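Local coordinates for protein geranyl diphosphate synthase small subunit (Antirrhinum majus, PDB 3QKC) that probably serves as the non-catalytic, modifying partner of a heterodimeric prenyltransferase that makes geranyl diphosphate, the ten-carbon precursor of monoterpenes, at residues G213-Q216 against G217-K221. Residues are numbered along the deposited sequence; the frame is centred on the assembly and turned at random.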
ATOM      1  N   GLY A 213      -8.223  -3.713 -20.582  1.00 37.55           N
ATOM      2  CA  GLY A 213      -8.732  -3.814 -19.220  1.00 36.29           C
ATOM      3  C   GLY A 213     -10.152  -3.315 -19.100  1.00 37.41           C
ATOM      4  O   GLY A 213     -10.995  -3.940 -18.432  1.00 37.13           O
ATOM      5  N   THR A 214     -10.434  -2.183 -19.756  1.00 38.59           N
ATOM      6  CA  THR A 214     -11.804  -1.696 -19.850  1.00 39.73           C
ATOM      7  C   THR A 214     -12.717  -2.740 -20.520  1.00 41.24           C
ATOM      8  O   THR A 214     -13.824  -3.005 -20.036  1.00 41.48           O
ATOM      9  CB  THR A 214     -11.885  -0.344 -20.579  1.00 40.83           C
ATOM     10  OG1 THR A 214     -11.060   0.615 -19.898  1.00 36.31           O
ATOM     11  CG2 THR A 214     -13.328   0.161 -20.628  1.00 38.26           C
ATOM     12  N   VAL A 215     -12.257  -3.338 -21.616  1.00 42.89           N
ATOM     13  CA  VAL A 215     -13.012  -4.430 -22.260  1.00 45.14           C
ATOM     14  C   VAL A 215     -13.247  -5.606 -21.294  1.00 45.20           C
ATOM     15  O   VAL A 215     -14.365  -6.081 -21.163  1.00 45.58           O
ATOM     16  CB  VAL A 215     -12.352  -4.892 -23.576  1.00 46.00           C
ATOM     17  CG1 VAL A 215     -12.941  -6.238 -24.066  1.00 46.34           C
ATOM     18  CG2 VAL A 215     -12.500  -3.805 -24.643  1.00 47.08           C
ATOM     19  N   GLN A 216     -12.201  -6.024 -20.585  1.00 45.38           N
ATOM     20  CA  GLN A 216     -12.313  -7.109 -19.606  1.00 46.24           C
ATOM     21  C   GLN A 216     -13.326  -6.759 -18.504  1.00 47.07           C
ATOM     22  O   GLN A 216     -14.173  -7.589 -18.126  1.00 48.03           O
ATOM     23  CB  GLN A 216     -10.933  -7.438 -19.026  1.00 46.02           C
ATOM     24  CG  GLN A 216     -10.689  -8.928 -18.768  1.00 48.71           C
ATOM     25  CD  GLN A 216     -10.418  -9.744 -20.043  1.00 46.83           C
ATOM     26  OE1 GLN A 216     -10.951  -9.462 -21.125  1.00 50.52           O
ATOM     27  NE2 GLN A 216      -9.580 -10.764 -19.907  1.00 49.24           N
ATOM     28  N   GLY A 217     -13.265  -5.521 -18.019  1.00 46.65           N
ATOM     29  CA  GLY A 217     -14.288  -4.997 -17.127  1.00 47.61           C
ATOM     30  C   GLY A 217     -15.699  -5.095 -17.668  1.00 50.28           C
ATOM     31  O   GLY A 217     -16.595  -5.595 -16.979  1.00 51.07           O
ATOM     32  N   LEU A 218     -15.903  -4.609 -18.892  1.00 52.01           N
ATOM     33  CA  LEU A 218     -17.226  -4.577 -19.516  1.00 54.70           C
ATOM     34  C   LEU A 218     -17.844  -5.962 -19.713  1.00 56.77           C
ATOM     35  O   LEU A 218     -19.049  -6.154 -19.488  1.00 57.44           O
ATOM     36  CB  LEU A 218     -17.181  -3.839 -20.856  1.00 55.49           C
ATOM     37  CG  LEU A 218     -17.068  -2.310 -20.829  1.00 56.18           C
ATOM     38  CD1 LEU A 218     -16.824  -1.766 -22.230  1.00 57.01           C
ATOM     39  CD2 LEU A 218     -18.299  -1.666 -20.197  1.00 57.03           C
ATOM     40  N   LEU A 219     -17.012  -6.914 -20.139  1.00 57.89           N
ATOM     41  CA  LEU A 219     -17.422  -8.311 -20.267  1.00 60.18           C
ATOM     42  C   LEU A 219     -17.913  -8.861 -18.939  1.00 61.17           C
ATOM     43  O   LEU A 219     -18.889  -9.600 -18.902  1.00 62.55           O
ATOM     44  CB  LEU A 219     -16.265  -9.164 -20.789  1.00 59.71           C
ATOM     45  CG  LEU A 219     -16.176  -9.473 -22.285  1.00 61.26           C
ATOM     46  CD1 LEU A 219     -16.205  -8.225 -23.157  1.00 61.48           C
ATOM     47  CD2 LEU A 219     -14.914 -10.285 -22.548  1.00 59.95           C
ATOM     48  N   GLY A 220     -17.238  -8.474 -17.856  1.00 61.11           N
ATOM     49  CA  GLY A 220     -17.598  -8.881 -16.493  1.00 62.54           C
ATOM     50  C   GLY A 220     -18.906  -8.303 -15.968  1.00 65.55           C
ATOM     51  O   GLY A 220     -19.348  -8.652 -14.866  1.00 65.50           O
ATOM     52  N   LYS A 221     -19.503  -7.397 -16.747  1.00 68.44           N
ATOM     53  CA  LYS A 221     -20.867  -6.916 -16.528  1.00 71.65           C
ATOM     54  C   LYS A 221     -21.844  -7.753 -17.342  1.00 74.83           C
ATOM     55  O   LYS A 221     -22.923  -8.115 -16.861  1.00 76.48           O
ATOM     56  CB  LYS A 221     -20.987  -5.434 -16.909  1.00 72.27           C
ATOM     57  CG  LYS A 221     -21.126  -4.471 -15.723  1.00 72.09           C
ATOM     58  CD  LYS A 221     -19.886  -4.429 -14.825  1.00 69.79           C
ATOM     59  CE  LYS A 221     -20.174  -3.627 -13.568  1.00 69.85           C
ATOM     60  NZ  LYS A 221     -18.979  -3.478 -12.702  1.00 67.86           N
TER
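Four successive i to i+4 backbone hydrogen bonds join G213-Q216 to the residues that follow. G217 N donates to G213 O at 2.8 Å, and L219 N reaches V215 O at 3.0 Å along a nearly straight N-H path (170°). L218 N, on T214 O, belongs to the same series. The last bond, G220 N to Q216 O, is longer at 3.2 Å and more bent (150°). Beyond it the spacing shortens: K221 N bonds to L218 O, three residues back, at 3.0 Å.

This is the C-terminal end of helix 199-219, in the all-helical fold of the isoprenyl diphosphate synthase family. Here the last turns lie against helices 169-195 and 227-241, and the side chain of N222 bonds to L219 O.

Among the side chains, V215 and L219 run side by side, one turn apart, CG1 of V215 meeting CD1 of L219 at 3.9 Å. With chi1 at 166° the valine sets CG1 opposite its own nitrogen and beside the carbonyl carbon, the branch that meets the leucine methyl. CD1 of L219 also rests 3.5 Å from V215 O, an apolar methyl beside a carbonyl already bonded by the leucine's own N-H. L218 similarly brings its CG to 3.4 Å from T214 O. Both leucines extend to I230, while T214 and V215 touch L233. The T214 hydroxyl turns back along the helix, hydrogen-bonded to L210 O.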